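Local coordinates for salicylic acid-binding protein 2 (Nicotiana tabacum, PDB 1XKL), which hydrolyses methyl salicylate to salicylic acid and methanol, a step in the signalling that switches on systemic acquired resistance, at residues Leu37-Ser42 against Asp57-Leu62; Leu62-Glu67 against Leu89-Tyr94; Val203-Cys207 against Gln218-Ile222; Val227-Ile231 against Glu254-Tyr259. All coordinates share one frame; numbering follows the deposited sequence.

How the contacts relate
All four contacts join elements around the central parallel sheet of the alpha/beta hydrolase fold. Contacts 1 and 2 run in series along helix 55-67, share Leu62 and have centres 11 Å apart. Contacts 3 and 4, with centres 13 Å apart, meet where strands 202-207 and 229-233 lie side by side, backbone hydrogen bonds joining Ile231 to Tyr204 and Val206. Contact 1 lies opposite both across the chain's centre, its centre about 24 Å and 26 Å from theirs. Tyr58 of contact 1 comes about 7 Å from the bound benzoxathiin ligand, and Gln218 of contact 3 touches Asp210 of the charge relay. Contact 2 is plain packing; contact 4 lies at the surface, its helix segment also carrying salicylate-binding His257.

Contact 1. Residues Leu37-Ser42 against Asp57-Leu62; sequences LDLAAS and DYTLPL
Leu39 lays its CD1 methyl over one face of the Tyr58 ring, 4.0 Å from the centroid and 29° off the normal, a CH-pi contact in which the two side chains cross at about a right angle. The methyl is displaced toward the hydroxyl end of the ring, and Leu39 CB approaches CE1. Two oxygens of the loop meet the same ring at its edge, in its plane: Ala40 O is 3.3 Å from Tyr58 CD1, and Ser42 OG is 3.4 Å from Tyr58 CE1. They are themselves joined, since Ser42 OG donates to Ala40 O over 2.9 Å, coming from above the carbonyl plane. With CG swung opposite its own backbone N (chi1 177°), Tyr58 reaches along the loop to these partners. The loop follows edge strand 33-36 of the alpha/beta hydrolase sheet and here makes a type II turn from Leu39 to Ser42 before leading toward helix 55-67; the Tyr58 ring also meets Phe182 and comes close to Ala13, a salicylate-binding residue. The backbone bond between the segments runs from Ala40 N to Tyr58 O, 3.1 Å long and fairly straight at 164°. The helix is kinked here: Leu62 N, the donor a regular helix would give Tyr58 O, makes a weak bond to Thr59 O instead. Pro61, which has no N-H, packs its ring against the loop backbone, CG near Ala40 N and CB 3.3 Å from Asp38 O. Ala40 CB fits against the helix backbone, 3.4 Å from Asp57 O, while Leu37 CD1 rests 3.5 Å from Leu62 CA.

Contact 2. Residues Leu62-Glu67 against Leu89-Tyr94; sequences LMELME and LAMEKY
Met66, modelled as selenomethionine, runs past the ring of Tyr94 in the opposite direction and touches it or its neighbour along most of its length. Its CB stands over one face of the ring, 3.9 Å from the centroid and 30° off the normal, a CH-pi contact that is tightest at CD2. CG then turns to the helix beyond, 4.1 Å from Ala90 CB. Bends at chi2 and chi3 carry the chain round the selenium and bring CE back to within 3.7 Å of Tyr94 CB. Met66 thus touches Tyr94 at both ring and CB. Its backbone oxygen accepts a bond from Lys97 NZ. Met63, the other selenomethionine, is hooked in the same way: SE lies 4.0 Å from Leu89 CB, while CE meets Tyr94 CE2 obliquely at 3.6 Å. That methyl also presses on the aliphatic part of Lys93; the Met63 and Lys93 side chains cross at about a right angle, and the 3.3 Å from Met63 CE to Lys93 CG is tight for two carbons. One turn before Met66, Leu62 CD2 packs on Ala90 CB at 4.0 Å. Tyr94 is the first residue past the end of its helix. The segments' axes pass 10.1 Å apart, and the helices run in the same general direction, inclined at 35°: helix 55-67 packs on helix 83-93, which follows the nucleophile Ser81 in the alpha/beta hydrolase fold.

Contact 3. Residues Val203-Cys207 against Gln218-Ile222; sequences VYIVC and QRWQI
Gln218 and Tyr204 cross at about a right angle where strand 202-207 and helix 215-225 pack together, the first two elements of a beta-alpha-beta unit completed by strand 229-233. The amide of Gln218 is turned 37° from the tyrosine ring, and its OE1 sits at the ring's edge, in plane. The same oxygen accepts from Cys207 N at 3.0 Å with an N-H angle of 158°, the donor only slightly tilted from the amide plane. Gln218 reaches so far because its chain is extended beyond CG. Its NE2 gives Cys207 O a weak bond of 3.5 Å and donates as well to Ile213 O. Held at both ends of its amide, Gln218 grips the backbone of Cys207 and touches Asp210 of the charge relay; its bond to Ile213 O, in the same loop as Asp210, is consistent with a part in holding that loop in place. Gln221 approaches Tyr204 quite differently, with its amide 74° from the ring plane. Its NE2 lies 3.3 Å from Tyr204 OH, and both of those atoms bond to Ala106 O, while Gln221 OE1 takes Met108 N. Ile222 fills the other end of the ring: CG1 sits 3.8 Å from Tyr204 CG, and CD1 continues to Val206 CG2 at 3.7 Å. Above Val206 the guanidinium of Arg219, fixed by salt bridges from NH2 to Glu215 and Glu232, lies with one face toward the valine, whose CG2 is 3.9 Å from NH1 of Arg219.

Contact 4. Residues Val227-Ile231 against Glu254-Tyr259; sequences VTEAI and EIAHKY
Glu229 holds both Tyr259 and Lys258 with one carboxylate, tying strand 229-233, the edge of the parallel sheet of this alpha/beta hydrolase, to the end of the last helix, 245-258. Tyr259 OH donates to Glu229 OE1; the modelled 2.4 Å is very short, so the exact length is doubtful. Carboxylate and ring are nearly coplanar, 27° apart, and OE1 lies at the ring's edge, near its plane. The Lys258 and Glu229 side chains approach from opposite directions and form a salt bridge, Lys258 NZ lying 3.0 Å from Glu229 OE2 and 3.1 Å from OE1, though both of its hydrogen bonds are weak. The lysine chain, bent at chi3, brings the ammonium across to the acid, while Glu229 extends from the strand with CG opposite its backbone N (chi1 -159°). OE1 is thus shared by phenol and ammonium. Glu254 adds a second negative charge, OE1 4.4 Å from Glu229 OE2, and Lys258 probably offsets part of that repulsion. The same helix carries His257, a salicylate-binding residue. Farther out the contact thins: Ile231 CD1 comes no nearer than 4.5 Å to Glu254 OE1, and the Tyr259 ring leans on Val203 of the neighbouring strand. On the exposed side, the methyl CG2 of Thr228 lies near the plane of the Tyr259 ring, 3.9 Å from OH.

Contact 1. Residues Leu37-Ser42 against Asp57-Leu62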
loop_
_atom_site.group_PDB
_atom_site.type_symbol
_atom_site.label_atom_id
_atom_site.label_comp_id
_atom_site.label_asym_id
_atom_site.label_seq_id
_atom_site.Cartn_x
_atom_site.Cartn_y
_atom_site.Cartn_z
ATOM N N LEU A 37 1.560 20.778 27.058
ATOM C CA LEU A 37 0.464 20.547 26.139
ATOM C C LEU A 37 0.877 20.288 24.701
ATOM O O LEU A 37 2.038 20.451 24.311
ATOM C CB LEU A 37 -0.523 21.715 26.188
ATOM C CG LEU A 37 -0.136 22.987 25.434
ATOM C CD1 LEU A 37 -1.254 24.010 25.578
ATOM C CD2 LEU A 37 1.160 23.537 25.975
ATOM N N ASP A 38 -0.099 19.852 23.921
ATOM C CA ASP A 38 0.093 19.580 22.511
ATOM C C ASP A 38 -0.649 20.701 21.807
ATOM O O ASP A 38 -1.812 20.950 22.114
ATOM C CB ASP A 38 -0.565 18.255 22.120
ATOM C CG ASP A 38 0.357 17.059 22.260
ATOM O OD1 ASP A 38 -0.171 15.926 22.220
ATOM O OD2 ASP A 38 1.589 17.227 22.390
ATOM N N LEU A 39 0.008 21.397 20.889
ATOM C CA LEU A 39 -0.687 22.447 20.161
ATOM C C LEU A 39 -1.554 21.721 19.133
ATOM O O LEU A 39 -1.555 20.487 19.080
ATOM C CB LEU A 39 0.312 23.390 19.479
ATOM C CG LEU A 39 1.088 24.297 20.435
ATOM C CD1 LEU A 39 2.135 25.097 19.677
ATOM C CD2 LEU A 39 0.125 25.224 21.138
ATOM N N ALA A 40 -2.298 22.473 18.330
ATOM C CA ALA A 40 -3.162 21.870 17.319
ATOM C C ALA A 40 -2.347 21.070 16.305
ATOM O O ALA A 40 -1.256 21.482 15.905
ATOM C CB ALA A 40 -3.966 22.952 16.606
ATOM N N ALA A 41 -2.884 19.917 15.909
ATOM C CA ALA A 41 -2.245 19.031 14.933
ATOM C C ALA A 41 -0.820 18.634 15.306
ATOM O O ALA A 41 -0.003 18.306 14.438
ATOM C CB ALA A 41 -2.262 19.678 13.549
ATOM N N SER A 42 -0.528 18.662 16.601
ATOM C CA SER A 42 0.797 18.305 17.101
ATOM C C SER A 42 0.696 17.209 18.156
ATOM O O SER A 42 -0.320 17.089 18.846
ATOM C CB SER A 42 1.466 19.541 17.707
ATOM O OG SER A 42 1.384 20.643 16.818
ATOM N N ASP A 57 -5.440 29.335 15.124
ATOM C CA ASP A 57 -6.005 27.978 15.103
ATOM C C ASP A 57 -4.996 26.990 15.692
ATOM O O ASP A 57 -5.367 26.031 16.362
ATOM C CB ASP A 57 -6.314 27.510 13.673
ATOM C CG ASP A 57 -7.348 28.370 12.966
ATOM O OD1 ASP A 57 -8.174 29.018 13.643
ATOM O OD2 ASP A 57 -7.341 28.372 11.716
ATOM N N TYR A 58 -3.721 27.222 15.399
ATOM C CA TYR A 58 -2.636 26.371 15.870
ATOM C C TYR A 58 -2.419 26.500 17.378
ATOM O O TYR A 58 -2.067 25.526 18.047
ATOM C CB TYR A 58 -1.358 26.737 15.105
ATOM C CG TYR A 58 -0.102 26.004 15.512
ATOM C CD1 TYR A 58 -0.093 24.615 15.685
ATOM C CD2 TYR A 58 1.098 26.700 15.680
ATOM C CE1 TYR A 58 1.087 23.942 16.014
ATOM C CE2 TYR A 58 2.276 26.043 16.005
ATOM C CZ TYR A 58 2.269 24.668 16.171
ATOM O OH TYR A 58 3.450 24.024 16.487
ATOM N N THR A 59 -2.665 27.694 17.908
ATOM C CA THR A 59 -2.475 27.995 19.327
ATOM C C THR A 59 -3.702 27.722 20.194
ATOM O O THR A 59 -3.652 27.854 21.418
ATOM C CB THR A 59 -2.100 29.480 19.510
ATOM O OG1 THR A 59 -1.076 29.829 18.572
ATOM C CG2 THR A 59 -1.598 29.738 20.929
ATOM N N LEU A 60 -4.804 27.347 19.558
ATOM C CA LEU A 60 -6.043 27.076 20.266
ATOM C C LEU A 60 -5.869 26.341 21.601
ATOM O O LEU A 60 -6.374 26.789 22.630
ATOM C CB LEU A 60 -6.988 26.294 19.345
ATOM C CG LEU A 60 -8.477 26.348 19.670
ATOM C CD1 LEU A 60 -8.922 27.805 19.780
ATOM C CD2 LEU A 60 -9.264 25.631 18.573
ATOM N N PRO A 61 -5.138 25.217 21.613
ATOM C CA PRO A 61 -4.961 24.490 22.879
ATOM C C PRO A 61 -4.406 25.366 24.005
ATOM O O PRO A 61 -4.877 25.305 25.145
ATOM C CB PRO A 61 -4.007 23.358 22.499
ATOM C CG PRO A 61 -4.340 23.114 21.049
ATOM C CD PRO A 61 -4.442 24.527 20.518
ATOM N N LEU A 62 -3.410 26.186 23.687
ATOM C CA LEU A 62 -2.816 27.063 24.686
ATOM C C LEU A 62 -3.837 28.087 25.165
ATOM O O LEU A 62 -3.933 28.375 26.360
ATOM C CB LEU A 62 -1.591 27.778 24.107
ATOM C CG LEU A 62 -0.891 28.782 25.029
ATOM C CD1 LEU A 62 -0.498 28.089 26.335
ATOM C CD2 LEU A 62 0.346 29.339 24.328
#

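Contact 2. Residues Leu62-Glu67 against Leu89-Tyr94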
loop_
_atom_site.group_PDB
_atom_site.type_symbol
_atom_site.label_atom_id
_atom_site.label_comp_id
_atom_site.label_asym_id
_atom_site.label_seq_id
_atom_site.Cartn_x
_atom_site.Cartn_y
_atom_site.Cartn_z
ATOM N N LEU A 62 -3.410 26.186 23.687
ATOM C CA LEU A 62 -2.816 27.063 24.686
ATOM C C LEU A 62 -3.837 28.087 25.165
ATOM O O LEU A 62 -3.933 28.375 26.360
ATOM C CB LEU A 62 -1.591 27.778 24.107
ATOM C CG LEU A 62 -0.891 28.782 25.029
ATOM C CD1 LEU A 62 -0.498 28.089 26.335
ATOM C CD2 LEU A 62 0.346 29.339 24.328
HETATM N N MSE A 63 -4.612 28.638 24.238
HETATM C CA MSE A 63 -5.611 29.626 24.621
HETATM C C MSE A 63 -6.636 28.988 25.559
HETATM O O MSE A 63 -7.043 29.597 26.547
HETATM C CB MSE A 63 -6.308 30.195 23.379
HETATM C CG MSE A 63 -5.359 30.799 22.354
HETATM SE SE MSE A 63 -4.195 32.165 23.100
HETATM C CE MSE A 63 -5.542 33.472 23.542
ATOM N N GLU A 64 -7.037 27.755 25.257
ATOM C CA GLU A 64 -8.017 27.049 26.084
ATOM C C GLU A 64 -7.497 26.825 27.500
ATOM O O GLU A 64 -8.246 26.920 28.473
ATOM C CB GLU A 64 -8.379 25.712 25.434
ATOM C CG GLU A 64 -9.121 25.877 24.113
ATOM C CD GLU A 64 -9.242 24.580 23.330
ATOM O OE1 GLU A 64 -10.021 24.553 22.353
ATOM O OE2 GLU A 64 -8.564 23.595 23.688
ATOM N N LEU A 65 -6.207 26.530 27.607
ATOM C CA LEU A 65 -5.576 26.304 28.900
ATOM C C LEU A 65 -5.532 27.602 29.697
ATOM O O LEU A 65 -5.839 27.623 30.890
ATOM C CB LEU A 65 -4.159 25.769 28.700
ATOM C CG LEU A 65 -3.225 25.706 29.907
ATOM C CD1 LEU A 65 -3.841 24.871 31.016
ATOM C CD2 LEU A 65 -1.893 25.120 29.473
HETATM N N MSE A 66 -5.145 28.688 29.037
HETATM C CA MSE A 66 -5.062 29.981 29.706
HETATM C C MSE A 66 -6.422 30.434 30.206
HETATM O O MSE A 66 -6.521 31.075 31.254
HETATM C CB MSE A 66 -4.482 31.031 28.757
HETATM C CG MSE A 66 -3.050 30.757 28.322
HETATM SE SE MSE A 66 -1.797 30.740 29.815
HETATM C CE MSE A 66 -1.828 32.635 30.221
ATOM N N GLU A 67 -7.467 30.094 29.452
ATOM C CA GLU A 67 -8.838 30.459 29.806
ATOM C C GLU A 67 -9.318 29.771 31.075
ATOM O O GLU A 67 -10.196 30.283 31.765
ATOM C CB GLU A 67 -9.801 30.115 28.662
ATOM C CG GLU A 67 -10.224 31.309 27.834
ATOM C CD GLU A 67 -11.290 30.980 26.803
ATOM O OE1 GLU A 67 -11.101 30.016 26.024
ATOM O OE2 GLU A 67 -12.321 31.695 26.761
ATOM N N LEU A 89 0.457 35.097 21.569
ATOM C CA LEU A 89 -0.995 35.210 21.606
ATOM C C LEU A 89 -1.491 35.100 23.039
ATOM O O LEU A 89 -2.446 35.772 23.423
ATOM C CB LEU A 89 -1.656 34.131 20.747
ATOM C CG LEU A 89 -1.745 34.350 19.232
ATOM C CD1 LEU A 89 -0.354 34.302 18.617
ATOM C CD2 LEU A 89 -2.630 33.276 18.623
ATOM N N ALA A 90 -0.842 34.257 23.837
ATOM C CA ALA A 90 -1.253 34.088 25.229
ATOM C C ALA A 90 -0.953 35.352 26.025
ATOM O O ALA A 90 -1.761 35.780 26.852
ATOM C CB ALA A 90 -0.539 32.886 25.847
HETATM N N MSE A 91 0.215 35.937 25.776
HETATM C CA MSE A 91 0.638 37.168 26.444
HETATM C C MSE A 91 -0.270 38.317 26.024
HETATM O O MSE A 91 -0.535 39.229 26.806
HETATM C CB MSE A 91 2.086 37.497 26.060
HETATM C CG MSE A 91 3.088 36.435 26.483
HETATM SE SE MSE A 91 4.692 36.314 25.396
HETATM C CE MSE A 91 5.601 37.947 25.954
ATOM N N GLU A 92 -0.746 38.279 24.784
ATOM C CA GLU A 92 -1.617 39.345 24.295
ATOM C C GLU A 92 -2.997 39.268 24.937
ATOM O O GLU A 92 -3.570 40.291 25.311
ATOM C CB GLU A 92 -1.752 39.273 22.772
ATOM C CG GLU A 92 -2.588 40.392 22.145
ATOM C CD GLU A 92 -1.992 41.778 22.361
ATOM O OE1 GLU A 92 -0.755 41.881 22.468
ATOM O OE2 GLU A 92 -2.758 42.763 22.407
ATOM N N LYS A 93 -3.515 38.052 25.083
ATOM C CA LYS A 93 -4.844 37.840 25.648
ATOM C C LYS A 93 -4.932 37.747 27.170
ATOM O O LYS A 93 -5.927 38.159 27.759
ATOM C CB LYS A 93 -5.459 36.573 25.046
ATOM C CG LYS A 93 -5.994 36.733 23.643
ATOM C CD LYS A 93 -7.322 37.475 23.659
ATOM C CE LYS A 93 -7.876 37.641 22.253
ATOM N NZ LYS A 93 -8.193 36.331 21.613
ATOM N N TYR A 94 -3.902 37.198 27.804
ATOM C CA TYR A 94 -3.899 37.031 29.255
ATOM C C TYR A 94 -2.572 37.523 29.838
ATOM O O TYR A 94 -1.859 36.771 30.508
ATOM C CB TYR A 94 -4.088 35.551 29.596
ATOM C CG TYR A 94 -5.272 34.911 28.912
ATOM C CD1 TYR A 94 -6.552 35.023 29.450
ATOM C CD2 TYR A 94 -5.118 34.224 27.707
ATOM C CE1 TYR A 94 -7.653 34.475 28.811
ATOM C CE2 TYR A 94 -6.218 33.668 27.053
ATOM C CZ TYR A 94 -7.486 33.802 27.617
ATOM O OH TYR A 94 -8.596 33.299 26.975
#

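Contact 3. Residues Val203-Cys207 against Gln218-Ile222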
loop_
_atom_site.group_PDB
_atom_site.type_symbol
_atom_site.label_atom_id
_atom_site.label_comp_id
_atom_site.label_asym_id
_atom_site.label_seq_id
_atom_site.Cartn_x
_atom_site.Cartn_y
_atom_site.Cartn_z
ATOM N N VAL A 203 12.160 36.698 28.859
ATOM C CA VAL A 203 13.465 36.139 29.152
ATOM C C VAL A 203 13.865 35.279 27.961
ATOM O O VAL A 203 13.093 34.422 27.517
ATOM C CB VAL A 203 13.415 35.259 30.437
ATOM C CG1 VAL A 203 14.789 34.697 30.747
ATOM C CG2 VAL A 203 12.905 36.083 31.607
ATOM N N TYR A 204 15.055 35.511 27.419
ATOM C CA TYR A 204 15.498 34.715 26.287
ATOM C C TYR A 204 16.664 33.814 26.677
ATOM O O TYR A 204 17.692 34.290 27.171
ATOM C CB TYR A 204 15.903 35.624 25.113
ATOM C CG TYR A 204 15.924 34.897 23.789
ATOM C CD1 TYR A 204 16.899 33.941 23.516
ATOM C CD2 TYR A 204 14.939 35.125 22.826
ATOM C CE1 TYR A 204 16.891 33.230 22.324
ATOM C CE2 TYR A 204 14.921 34.417 21.622
ATOM C CZ TYR A 204 15.897 33.474 21.377
ATOM O OH TYR A 204 15.913 32.772 20.195
ATOM N N ILE A 205 16.489 32.507 26.489
ATOM C CA ILE A 205 17.548 31.556 26.803
ATOM C C ILE A 205 18.194 31.173 25.490
ATOM O O ILE A 205 17.566 30.562 24.621
ATOM C CB ILE A 205 17.011 30.268 27.525
ATOM C CG1 ILE A 205 16.306 30.645 28.825
ATOM C CG2 ILE A 205 18.163 29.334 27.846
ATOM C CD1 ILE A 205 15.830 29.447 29.658
ATOM N N VAL A 206 19.451 31.569 25.342
ATOM C CA VAL A 206 20.222 31.306 24.135
ATOM C C VAL A 206 20.937 29.968 24.184
ATOM O O VAL A 206 21.538 29.617 25.199
ATOM C CB VAL A 206 21.307 32.387 23.924
ATOM C CG1 VAL A 206 22.155 32.033 22.710
ATOM C CG2 VAL A 206 20.660 33.751 23.758
ATOM N N CYS A 207 20.880 29.239 23.072
ATOM C CA CYS A 207 21.545 27.950 22.947
ATOM C C CYS A 207 22.678 28.146 21.939
ATOM O O CYS A 207 22.479 28.060 20.723
ATOM C CB CYS A 207 20.543 26.882 22.483
ATOM S SG CYS A 207 19.191 26.623 23.678
ATOM N N GLN A 218 19.578 34.419 17.268
ATOM C CA GLN A 218 19.003 34.485 18.595
ATOM C C GLN A 218 19.452 35.801 19.239
ATOM O O GLN A 218 18.637 36.540 19.796
ATOM C CB GLN A 218 19.465 33.290 19.436
ATOM C CG GLN A 218 18.892 31.941 19.000
ATOM C CD GLN A 218 19.350 30.813 19.904
ATOM O OE1 GLN A 218 19.332 30.943 21.124
ATOM N NE2 GLN A 218 19.756 29.702 19.312
ATOM N N ARG A 219 20.745 36.106 19.152
ATOM C CA ARG A 219 21.260 37.352 19.727
ATOM C C ARG A 219 20.710 38.543 18.948
ATOM O O ARG A 219 20.550 39.633 19.496
ATOM C CB ARG A 219 22.792 37.367 19.701
ATOM C CG ARG A 219 23.424 36.044 20.111
ATOM C CD ARG A 219 24.554 36.207 21.118
ATOM N NE ARG A 219 24.060 36.363 22.490
ATOM C CZ ARG A 219 24.335 35.521 23.484
ATOM N NH1 ARG A 219 23.847 35.744 24.696
ATOM N NH2 ARG A 219 25.097 34.456 23.262
ATOM N N TRP A 220 20.415 38.327 17.669
ATOM C CA TRP A 220 19.868 39.384 16.836
ATOM C C TRP A 220 18.507 39.806 17.374
ATOM O O TRP A 220 18.192 40.994 17.430
ATOM C CB TRP A 220 19.711 38.912 15.394
ATOM C CG TRP A 220 19.198 39.987 14.502
ATOM C CD1 TRP A 220 19.937 40.935 13.844
ATOM C CD2 TRP A 220 17.825 40.291 14.231
ATOM N NE1 TRP A 220 19.106 41.810 13.188
ATOM C CE2 TRP A 220 17.806 41.440 13.408
ATOM C CE3 TRP A 220 16.609 39.708 14.607
ATOM C CZ2 TRP A 220 16.617 42.017 12.954
ATOM C CZ3 TRP A 220 15.423 40.280 14.157
ATOM C CH2 TRP A 220 15.437 41.424 13.338
ATOM N N GLN A 221 17.695 38.829 17.766
ATOM C CA GLN A 221 16.369 39.127 18.296
ATOM C C GLN A 221 16.452 39.822 19.638
ATOM O O GLN A 221 15.655 40.706 19.937
ATOM C CB GLN A 221 15.552 37.850 18.459
ATOM C CG GLN A 221 15.381 37.045 17.194
ATOM C CD GLN A 221 14.547 35.814 17.441
ATOM O OE1 GLN A 221 13.320 35.874 17.445
ATOM N NE2 GLN A 221 15.209 34.695 17.671
ATOM N N ILE A 222 17.402 39.403 20.464
ATOM C CA ILE A 222 17.567 40.019 21.776
ATOM C C ILE A 222 17.960 41.487 21.583
ATOM O O ILE A 222 17.385 42.382 22.204
ATOM C CB ILE A 222 18.649 39.282 22.586
ATOM C CG1 ILE A 222 18.133 37.885 22.952
ATOM C CG2 ILE A 222 19.011 40.080 23.841
ATOM C CD1 ILE A 222 19.107 37.066 23.753
#

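Contact 4. Residues Val227-Ile231 against Glu254-Tyr259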
loop_
_atom_site.group_PDB
_atom_site.type_symbol
_atom_site.label_atom_id
_atom_site.label_comp_id
_atom_site.label_asym_id
_atom_site.label_seq_id
_atom_site.Cartn_x
_atom_site.Cartn_y
_atom_site.Cartn_z
ATOM N N VAL A 227 14.789 42.262 25.479
ATOM C CA VAL A 227 14.328 41.324 26.500
ATOM C C VAL A 227 14.603 41.856 27.897
ATOM O O VAL A 227 15.467 42.709 28.087
ATOM C CB VAL A 227 15.043 39.974 26.382
ATOM C CG1 VAL A 227 14.731 39.330 25.042
ATOM C CG2 VAL A 227 16.540 40.181 26.545
ATOM N N THR A 228 13.871 41.347 28.878
ATOM C CA THR A 228 14.078 41.784 30.242
ATOM C C THR A 228 15.391 41.202 30.735
ATOM O O THR A 228 16.132 41.847 31.474
ATOM C CB THR A 228 12.940 41.311 31.161
ATOM O OG1 THR A 228 11.690 41.794 30.657
ATOM C CG2 THR A 228 13.149 41.839 32.571
ATOM N N GLU A 229 15.687 39.983 30.301
ATOM C CA GLU A 229 16.910 39.316 30.712
ATOM C C GLU A 229 17.329 38.299 29.661
ATOM O O GLU A 229 16.485 37.689 29.015
ATOM C CB GLU A 229 16.676 38.613 32.045
ATOM C CG GLU A 229 17.930 38.314 32.827
ATOM C CD GLU A 229 17.660 37.421 34.019
ATOM O OE1 GLU A 229 16.546 37.499 34.581
ATOM O OE2 GLU A 229 18.566 36.650 34.397
ATOM N N ALA A 230 18.635 38.123 29.492
ATOM C CA ALA A 230 19.151 37.161 28.531
ATOM C C ALA A 230 19.974 36.108 29.259
ATOM O O ALA A 230 20.939 36.428 29.961
ATOM C CB ALA A 230 20.006 37.856 27.484
ATOM N N ILE A 231 19.577 34.853 29.088
ATOM C CA ILE A 231 20.258 33.728 29.708
ATOM C C ILE A 231 20.927 32.932 28.605
ATOM O O ILE A 231 20.473 32.942 27.462
ATOM C CB ILE A 231 19.263 32.804 30.432
ATOM C CG1 ILE A 231 18.455 33.602 31.458
ATOM C CG2 ILE A 231 20.008 31.665 31.096
ATOM C CD1 ILE A 231 19.295 34.306 32.501
ATOM N N GLU A 254 15.322 29.443 38.394
ATOM C CA GLU A 254 15.884 30.738 38.752
ATOM C C GLU A 254 14.949 31.868 38.343
ATOM O O GLU A 254 14.677 32.773 39.125
ATOM C CB GLU A 254 17.233 30.928 38.071
ATOM C CG GLU A 254 17.918 32.235 38.398
ATOM C CD GLU A 254 19.299 32.297 37.799
ATOM O OE1 GLU A 254 19.484 33.018 36.792
ATOM O OE2 GLU A 254 20.198 31.608 38.323
ATOM N N ILE A 255 14.452 31.826 37.112
ATOM C CA ILE A 255 13.567 32.892 36.681
ATOM C C ILE A 255 12.258 32.797 37.459
ATOM O O ILE A 255 11.645 33.812 37.785
ATOM C CB ILE A 255 13.308 32.847 35.143
ATOM C CG1 ILE A 255 12.226 31.839 34.813
ATOM C CG2 ILE A 255 14.585 32.500 34.395
ATOM C CD1 ILE A 255 10.957 32.506 34.394
ATOM N N ALA A 256 11.843 31.578 37.785
ATOM C CA ALA A 256 10.607 31.382 38.533
ATOM C C ALA A 256 10.713 31.977 39.933
ATOM O O ALA A 256 9.704 32.237 40.591
ATOM C CB ALA A 256 10.285 29.900 38.630
ATOM N N HIS A 257 11.937 32.193 40.393
ATOM C CA HIS A 257 12.134 32.741 41.722
ATOM C C HIS A 257 12.220 34.261 41.724
ATOM O O HIS A 257 11.559 34.914 42.531
ATOM C CB HIS A 257 13.388 32.141 42.351
ATOM C CG HIS A 257 13.645 32.615 43.746
ATOM N ND1 HIS A 257 14.278 33.808 44.022
ATOM C CD2 HIS A 257 13.332 32.070 44.945
ATOM C CE1 HIS A 257 14.345 33.976 45.330
ATOM N NE2 HIS A 257 13.777 32.936 45.913
ATOM N N LYS A 258 13.017 34.823 40.818
ATOM C CA LYS A 258 13.184 36.271 40.748
ATOM C C LYS A 258 12.006 36.996 40.090
ATOM O O LYS A 258 11.869 38.212 40.238
ATOM C CB LYS A 258 14.486 36.634 40.010
ATOM C CG LYS A 258 14.513 36.231 38.544
ATOM C CD LYS A 258 15.635 36.917 37.752
ATOM C CE LYS A 258 17.027 36.463 38.139
ATOM N NZ LYS A 258 18.008 37.218 37.295
ATOM N N TYR A 259 11.171 36.260 39.353
ATOM C CA TYR A 259 10.004 36.846 38.685
ATOM C C TYR A 259 8.738 36.299 39.340
ATOM O O TYR A 259 7.935 35.637 38.685
ATOM C CB TYR A 259 9.967 36.485 37.184
ATOM C CG TYR A 259 11.115 37.016 36.352
ATOM C CD1 TYR A 259 12.237 36.229 36.082
ATOM C CD2 TYR A 259 11.101 38.325 35.872
ATOM C CE1 TYR A 259 13.322 36.739 35.358
ATOM C CE2 TYR A 259 12.176 38.844 35.152
ATOM C CZ TYR A 259 13.287 38.047 34.902
ATOM O OH TYR A 259 14.379 38.580 34.244
#